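Serine-rich secreted cell wall anchored (LPXTG-motif ) protein (PDB 5NXK) probably serves as a surface adhesin through which a gut Lactobacillus attaches to its host, its binding region being built as a beta-solenoid. Local coordinates at residues 164-176 with 198-211. Residues are numbered along the deposited sequence; the frame is centred on the assembly and turned at random.
Sequences YVSNAINIAENAN and SGISTVTVGNNASL
With its OG1 lodged between backbone N and carbonyl carbon (chi1 67°), Thr204 turns its hydroxyl to Asn170, whose CG, anti to its own carbonyl carbon (chi1 -58°), brings OD1 to meet it. Thr204 OG1 donates to Asn170 OD1 at 2.8 Å, entering well to the side of the C=O direction (111°), while Asn170 ND2 bonds Asn125 OD1 of the neighbouring strand 122-127, fixing the amide's rotation. A water gives one proton to Thr204 OG1 and the other to Ile171 O. Strands 168-171 and 200-205, successive rungs of the solenoid, run parallel, their axes 4.7 Å apart. The backbone of Ile169 straddles Val203: its N gives to Thr202 O at 2.9 Å and its O takes Thr204 N; Ile171 N then gives to Thr204 O at 2.8 Å. Ahead of the strand, Asn167 ND2 reaches Ile200 O at 2.9 Å within its amide plane, with OD1 held by Lys122 N; nearby, Ser201 OG donates to Ser166 O. On the face opposite Asn170 and Thr204, Ile171 CG2 packs against Ala209 CB at 3.8 Å and CG1 against Leu211 CD1, inside the coil. Two type II turns stack at the corner, where Asn174 N bonds Asn207 O at 3.0 Å. Asparagine amides, Asn170 outside and Asn167 buried but satisfied, thus tie three rungs together over an aliphatic interior consistent with a pectate lyase-like solenoid.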
ATOM      1  N   TYR A 164      -3.069   2.220  -2.990  1.00 26.65           N
ATOM      2  CA  TYR A 164      -2.842   3.411  -3.807  1.00 22.85           C
ATOM      3  C   TYR A 164      -2.029   4.383  -2.965  1.00 26.62           C
ATOM      4  O   TYR A 164      -2.564   5.310  -2.350  1.00 28.39           O
ATOM      5  CB  TYR A 164      -4.175   4.014  -4.251  1.00 24.07           C
ATOM      6  CG  TYR A 164      -4.115   5.065  -5.328  1.00 26.85           C
ATOM      7  CD1 TYR A 164      -3.779   4.724  -6.638  1.00 27.99           C
ATOM      8  CD2 TYR A 164      -4.436   6.400  -5.050  1.00 25.18           C
ATOM      9  CE1 TYR A 164      -3.748   5.672  -7.635  1.00 23.77           C
ATOM     10  CE2 TYR A 164      -4.416   7.367  -6.056  1.00 21.92           C
ATOM     11  CZ  TYR A 164      -4.071   6.992  -7.343  1.00 26.37           C
ATOM     12  OH  TYR A 164      -4.037   7.916  -8.361  1.00 29.23           O
ATOM     13  N   VAL A 165      -0.722   4.147  -2.951  1.00 26.53           N
ATOM     14  CA  VAL A 165       0.200   4.848  -2.076  1.00 27.26           C
ATOM     15  C   VAL A 165       1.147   5.619  -2.972  1.00 29.44           C
ATOM     16  O   VAL A 165       1.870   5.028  -3.776  1.00 23.70           O
ATOM     17  CB  VAL A 165       0.991   3.877  -1.181  1.00 26.86           C
ATOM     18  CG1 VAL A 165       2.018   4.640  -0.332  1.00 24.12           C
ATOM     19  CG2 VAL A 165       0.042   3.051  -0.312  1.00 23.57           C
ATOM     20  N   SER A 166       1.150   6.938  -2.841  1.00 22.62           N
ATOM     21  CA  SER A 166       1.770   7.751  -3.874  1.00 20.66           C
ATOM     22  C   SER A 166       3.264   7.484  -4.073  1.00 21.02           C
ATOM     23  O   SER A 166       3.724   7.329  -5.212  1.00 21.75           O
ATOM     24  CB  SER A 166       1.547   9.233  -3.561  1.00 24.50           C
ATOM     25  OG  SER A 166       1.979  10.025  -4.650  1.00 21.42           O
ATOM     26  N   ASN A 167       4.032   7.443  -2.987  1.00 16.44           N
ATOM     27  CA  ASN A 167       5.492   7.537  -3.141  1.00 23.21           C
ATOM     28  C   ASN A 167       6.326   6.333  -2.760  1.00 20.66           C
ATOM     29  O   ASN A 167       7.348   6.070  -3.399  1.00 25.44           O
ATOM     30  CB  ASN A 167       6.011   8.734  -2.353  1.00 20.86           C
ATOM     31  CG  ASN A 167       5.326  10.006  -2.759  1.00 21.06           C
ATOM     32  OD1 ASN A 167       4.500  10.526  -2.014  1.00 22.74           O
ATOM     33  ND2 ASN A 167       5.623  10.493  -3.964  1.00 19.61           N
ATOM     34  N   ALA A 168       5.966   5.645  -1.684  1.00 18.38           N
ATOM     35  CA  ALA A 168       6.803   4.510  -1.301  1.00 22.45           C
ATOM     36  C   ALA A 168       6.064   3.403  -0.584  1.00 22.32           C
ATOM     37  O   ALA A 168       5.257   3.658   0.301  1.00 20.29           O
ATOM     38  CB  ALA A 168       7.964   4.992  -0.442  1.00 24.19           C
ATOM     39  N   ILE A 169       6.319   2.168  -0.991  1.00 18.14           N
ATOM     40  CA  ILE A 169       5.916   1.019  -0.181  1.00 23.47           C
ATOM     41  C   ILE A 169       7.190   0.237   0.124  1.00 24.93           C
ATOM     42  O   ILE A 169       7.879  -0.238  -0.785  1.00 22.32           O
ATOM     43  CB  ILE A 169       4.881   0.141  -0.897  1.00 22.59           C
ATOM     44  CG1 ILE A 169       3.602   0.935  -1.173  1.00 20.04           C
ATOM     45  CG2 ILE A 169       4.535  -1.087  -0.070  1.00 20.15           C
ATOM     46  CD1 ILE A 169       2.615   0.156  -1.998  1.00 23.49           C
ATOM     47  N   ASN A 170       7.524   0.136   1.403  1.00 19.54           N
ATOM     48  CA  ASN A 170       8.773  -0.502   1.797  1.00 24.89           C
ATOM     49  C   ASN A 170       8.472  -1.775   2.566  1.00 29.47           C
ATOM     50  O   ASN A 170       7.843  -1.726   3.611  1.00 29.06           O
ATOM     51  CB  ASN A 170       9.610   0.432   2.681  1.00 19.95           C
ATOM     52  CG  ASN A 170       9.937   1.750   2.009  1.00 25.03           C
ATOM     53  OD1 ASN A 170      10.444   1.782   0.887  1.00 25.45           O
ATOM     54  ND2 ASN A 170       9.633   2.857   2.697  1.00 18.93           N
ATOM     55  N   ILE A 171       8.958  -2.905   2.081  1.00 22.99           N
ATOM     56  CA  ILE A 171       8.884  -4.149   2.834  1.00 22.88           C
ATOM     57  C   ILE A 171      10.145  -4.201   3.674  1.00 20.99           C
ATOM     58  O   ILE A 171      11.257  -4.244   3.149  1.00 29.03           O
ATOM     59  CB  ILE A 171       8.766  -5.402   1.931  1.00 24.15           C
ATOM     60  CG1 ILE A 171       7.368  -5.517   1.308  1.00 28.75           C
ATOM     61  CG2 ILE A 171       8.981  -6.671   2.741  1.00 22.43           C
ATOM     62  CD1 ILE A 171       6.974  -4.415   0.359  1.00 27.42           C
ATOM     63  N   ALA A 172       9.979  -4.160   4.989  1.00 25.44           N
ATOM     64  CA  ALA A 172      11.128  -4.006   5.871  1.00 24.50           C
ATOM     65  C   ALA A 172      12.052  -5.200   5.802  1.00 28.45           C
ATOM     66  O   ALA A 172      11.624  -6.297   5.448  1.00 30.72           O
ATOM     67  CB  ALA A 172      10.662  -3.804   7.303  1.00 26.68           C
ATOM     68  N   GLU A 173      13.320  -4.997   6.144  1.00 26.38           N
ATOM     69  CA  GLU A 173      14.230  -6.123   6.288  1.00 31.46           C
ATOM     70  C   GLU A 173      13.638  -7.168   7.230  1.00 29.82           C
ATOM     71  O   GLU A 173      12.969  -6.827   8.204  1.00 29.97           O
ATOM     72  CB  GLU A 173      15.616  -5.678   6.748  1.00 34.15           C
ATOM     73  CG  GLU A 173      15.711  -5.043   8.101  1.00 55.13           C
ATOM     74  CD  GLU A 173      17.165  -4.877   8.526  1.00 66.07           C
ATOM     75  OE1 GLU A 173      18.031  -5.584   7.963  1.00 67.01           O
ATOM     76  OE2 GLU A 173      17.440  -4.028   9.401  1.00 68.25           O
ATOM     77  N   ASN A 174      13.833  -8.435   6.871  1.00 28.25           N
ATOM     78  CA  ASN A 174      13.342  -9.601   7.610  1.00 32.14           C
ATOM     79  C   ASN A 174      11.833  -9.769   7.604  1.00 30.34           C
ATOM     80  O   ASN A 174      11.325 -10.712   8.189  1.00 35.23           O
ATOM     81  CB  ASN A 174      13.828  -9.551   9.063  1.00 31.00           C
ATOM     82  CG  ASN A 174      15.326  -9.489   9.149  1.00 32.95           C
ATOM     83  OD1 ASN A 174      16.016 -10.213   8.448  1.00 32.96           O
ATOM     84  ND2 ASN A 174      15.841  -8.578   9.962  1.00 37.99           N
ATOM     85  N   ALA A 175      11.113  -8.903   6.912  1.00 26.19           N
ATOM     86  CA  ALA A 175       9.662  -9.052   6.887  1.00 30.59           C
ATOM     87  C   ALA A 175       9.224 -10.205   5.992  1.00 30.39           C
ATOM     88  O   ALA A 175       9.949 -10.610   5.079  1.00 26.17           O
ATOM     89  CB  ALA A 175       9.000  -7.762   6.434  1.00 30.62           C
ATOM     90  N   ASN A 176       8.024 -10.711   6.264  1.00 24.37           N
ATOM     91  CA  ASN A 176       7.352 -11.686   5.420  1.00 24.77           C
ATOM     92  C   ASN A 176       5.976 -11.125   5.074  1.00 27.62           C
ATOM     93  O   ASN A 176       5.033 -11.158   5.877  1.00 31.24           O
ATOM     94  CB  ASN A 176       7.248 -13.051   6.098  1.00 32.45           C
ATOM     95  CG  ASN A 176       8.610 -13.673   6.357  1.00 40.90           C
ATOM     96  OD1 ASN A 176       9.033 -13.823   7.505  1.00 45.86           O
ATOM     97  ND2 ASN A 176       9.317 -14.014   5.287  1.00 40.97           N
ATOM     98  N   SER A 198       7.422  15.395  -4.650  1.00 23.08           N
ATOM     99  CA  SER A 198       8.617  14.615  -5.022  1.00 23.86           C
ATOM    100  C   SER A 198       8.590  13.968  -6.396  1.00 22.87           C
ATOM    101  O   SER A 198       9.638  13.863  -7.035  1.00 24.22           O
ATOM    102  CB  SER A 198       8.884  13.517  -3.981  1.00 27.46           C
ATOM    103  OG  SER A 198       7.928  12.466  -4.074  1.00 27.70           O
ATOM    104  N   GLY A 199       7.426  13.511  -6.852  1.00 19.29           N
ATOM    105  CA  GLY A 199       7.352  12.844  -8.142  1.00 18.24           C
ATOM    106  C   GLY A 199       8.090  11.512  -8.200  1.00 18.33           C
ATOM    107  O   GLY A 199       8.421  11.008  -9.280  1.00 23.58           O
ATOM    108  N   ILE A 200       8.312  10.922  -7.035  1.00 21.37           N
ATOM    109  CA  ILE A 200       9.041   9.659  -6.920  1.00 25.00           C
ATOM    110  C   ILE A 200       8.112   8.544  -6.445  1.00 23.94           C
ATOM    111  O   ILE A 200       7.377   8.725  -5.473  1.00 22.72           O
ATOM    112  CB  ILE A 200      10.207   9.789  -5.923  1.00 18.10           C
ATOM    113  CG1 ILE A 200      11.198  10.847  -6.418  1.00 21.54           C
ATOM    114  CG2 ILE A 200      10.910   8.436  -5.703  1.00 18.79           C
ATOM    115  CD1 ILE A 200      12.235  11.236  -5.368  1.00 22.14           C
ATOM    116  N   SER A 201       8.131   7.408  -7.139  1.00 21.22           N
ATOM    117  CA  SER A 201       7.343   6.247  -6.725  1.00 22.86           C
ATOM    118  C   SER A 201       8.259   5.033  -6.594  1.00 23.71           C
ATOM    119  O   SER A 201       8.864   4.602  -7.576  1.00 22.19           O
ATOM    120  CB  SER A 201       6.220   5.959  -7.727  1.00 22.94           C
ATOM    121  OG  SER A 201       5.259   7.005  -7.733  1.00 20.82           O
ATOM    122  N   THR A 202       8.292   4.441  -5.402  1.00 22.24           N
ATOM    123  CA  THR A 202       9.277   3.401  -5.078  1.00 23.85           C
ATOM    124  C   THR A 202       8.705   2.248  -4.276  1.00 22.19           C
ATOM    125  O   THR A 202       8.000   2.471  -3.309  1.00 23.28           O
ATOM    126  CB  THR A 202      10.450   3.989  -4.269  1.00 25.04           C
ATOM    127  OG1 THR A 202      11.113   4.976  -5.060  1.00 28.61           O
ATOM    128  CG2 THR A 202      11.456   2.915  -3.896  1.00 25.13           C
ATOM    129  N   VAL A 203       8.986   1.021  -4.701  1.00 19.66           N
ATOM    130  CA  VAL A 203       8.761  -0.163  -3.873  1.00 21.79           C
ATOM    131  C   VAL A 203      10.103  -0.767  -3.513  1.00 23.82           C
ATOM    132  O   VAL A 203      10.936  -0.977  -4.399  1.00 21.47           O
ATOM    133  CB  VAL A 203       7.905  -1.214  -4.585  1.00 21.74           C
ATOM    134  CG1 VAL A 203       7.764  -2.490  -3.716  1.00 19.28           C
ATOM    135  CG2 VAL A 203       6.536  -0.621  -4.926  1.00 22.92           C
ATOM    136  N   THR A 204      10.348  -1.005  -2.228  1.00 20.23           N
ATOM    137  CA  THR A 204      11.595  -1.672  -1.838  1.00 19.44           C
ATOM    138  C   THR A 204      11.283  -2.961  -1.098  1.00 23.57           C
ATOM    139  O   THR A 204      10.259  -3.060  -0.426  1.00 24.00           O
ATOM    140  CB  THR A 204      12.491  -0.808  -0.926  1.00 21.85           C
ATOM    141  OG1 THR A 204      11.844  -0.628   0.346  1.00 24.41           O
ATOM    142  CG2 THR A 204      12.746   0.545  -1.555  1.00 24.16           C
ATOM    143  N   VAL A 205      12.134  -3.961  -1.265  1.00 19.46           N
ATOM    144  CA  VAL A 205      12.045  -5.172  -0.467  1.00 24.06           C
ATOM    145  C   VAL A 205      13.376  -5.299   0.288  1.00 26.14           C
ATOM    146  O   VAL A 205      14.437  -5.413  -0.333  1.00 25.39           O
ATOM    147  CB  VAL A 205      11.772  -6.419  -1.337  1.00 22.50           C
ATOM    148  CG1 VAL A 205      11.633  -7.667  -0.457  1.00 21.87           C
ATOM    149  CG2 VAL A 205      10.513  -6.219  -2.185  1.00 23.47           C
ATOM    150  N   GLY A 206      13.335  -5.250   1.619  1.00 23.59           N
ATOM    151  CA  GLY A 206      14.561  -5.121   2.402  1.00 22.87           C
ATOM    152  C   GLY A 206      15.395  -6.397   2.492  1.00 27.57           C
ATOM    153  O   GLY A 206      14.957  -7.471   2.050  1.00 27.04           O
ATOM    154  N   ASN A 207      16.602  -6.281   3.048  1.00 24.13           N
ATOM    155  CA  ASN A 207      17.461  -7.446   3.262  1.00 28.21           C
ATOM    156  C   ASN A 207      16.737  -8.593   3.924  1.00 28.03           C
ATOM    157  O   ASN A 207      16.056  -8.391   4.917  1.00 29.06           O
ATOM    158  CB  ASN A 207      18.672  -7.115   4.129  1.00 37.08           C
ATOM    159  CG  ASN A 207      19.709  -6.319   3.406  1.00 54.07           C
ATOM    160  OD1 ASN A 207      19.432  -5.680   2.392  1.00 54.23           O
ATOM    161  ND2 ASN A 207      20.943  -6.400   3.889  1.00 65.54           N
ATOM    162  N   ASN A 208      16.901  -9.796   3.376  1.00 28.30           N
ATOM    163  CA  ASN A 208      16.345 -11.013   3.961  1.00 29.37           C
ATOM    164  C   ASN A 208      14.841 -10.979   4.140  1.00 31.15           C
ATOM    165  O   ASN A 208      14.296 -11.745   4.933  1.00 33.22           O
ATOM    166  CB  ASN A 208      16.996 -11.310   5.309  1.00 31.51           C
ATOM    167  CG  ASN A 208      18.490 -11.488   5.203  1.00 48.72           C
ATOM    168  OD1 ASN A 208      19.263 -10.634   5.645  1.00 57.77           O
ATOM    169  ND2 ASN A 208      18.911 -12.608   4.616  1.00 54.65           N
ATOM    170  N   ALA A 209      14.165 -10.104   3.403  1.00 26.25           N
ATOM    171  CA  ALA A 209      12.706 -10.043   3.484  1.00 23.91           C
ATOM    172  C   ALA A 209      12.077 -10.896   2.401  1.00 29.09           C
ATOM    173  O   ALA A 209      12.742 -11.281   1.442  1.00 29.95           O
ATOM    174  CB  ALA A 209      12.222  -8.617   3.365  1.00 24.84           C
ATOM    175  N   SER A 210      10.787 -11.172   2.539  1.00 25.39           N
ATOM    176  CA  SER A 210      10.068 -11.865   1.493  1.00 25.00           C
ATOM    177  C   SER A 210       8.805 -11.078   1.133  1.00 27.19           C
ATOM    178  O   SER A 210       8.134 -10.486   1.994  1.00 27.52           O
ATOM    179  CB  SER A 210       9.750 -13.317   1.899  1.00 33.39           C
ATOM    180  OG  SER A 210       8.493 -13.442   2.549  1.00 46.61           O
ATOM    181  N   LEU A 211       8.526 -11.039  -0.161  1.00 27.04           N
ATOM    182  CA  LEU A 211       7.320 -10.424  -0.682  1.00 24.04           C
ATOM    183  C   LEU A 211       6.664 -11.424  -1.605  1.00 27.44           C
ATOM    184  O   LEU A 211       7.274 -11.869  -2.571  1.00 27.63           O
ATOM    185  CB  LEU A 211       7.633  -9.127  -1.427  1.00 25.79           C
ATOM    186  CG  LEU A 211       6.431  -8.540  -2.184  1.00 28.34           C
ATOM    187  CD1 LEU A 211       5.312  -8.196  -1.204  1.00 26.39           C
ATOM    188  CD2 LEU A 211       6.823  -7.298  -2.978  1.00 25.07           C
TER
HETATM  189  O   HOH W   1       5.668  13.696  -2.859  1.00 23.60           O
HETATM  190  O   HOH W   2      12.623  -1.863   2.472  1.00 23.80           O
HETATM  191  O   HOH W   3      18.839  -8.617   7.907  1.00 57.51           O
HETATM  192  O   HOH W   4      11.856 -13.248   5.122  1.00 47.66           O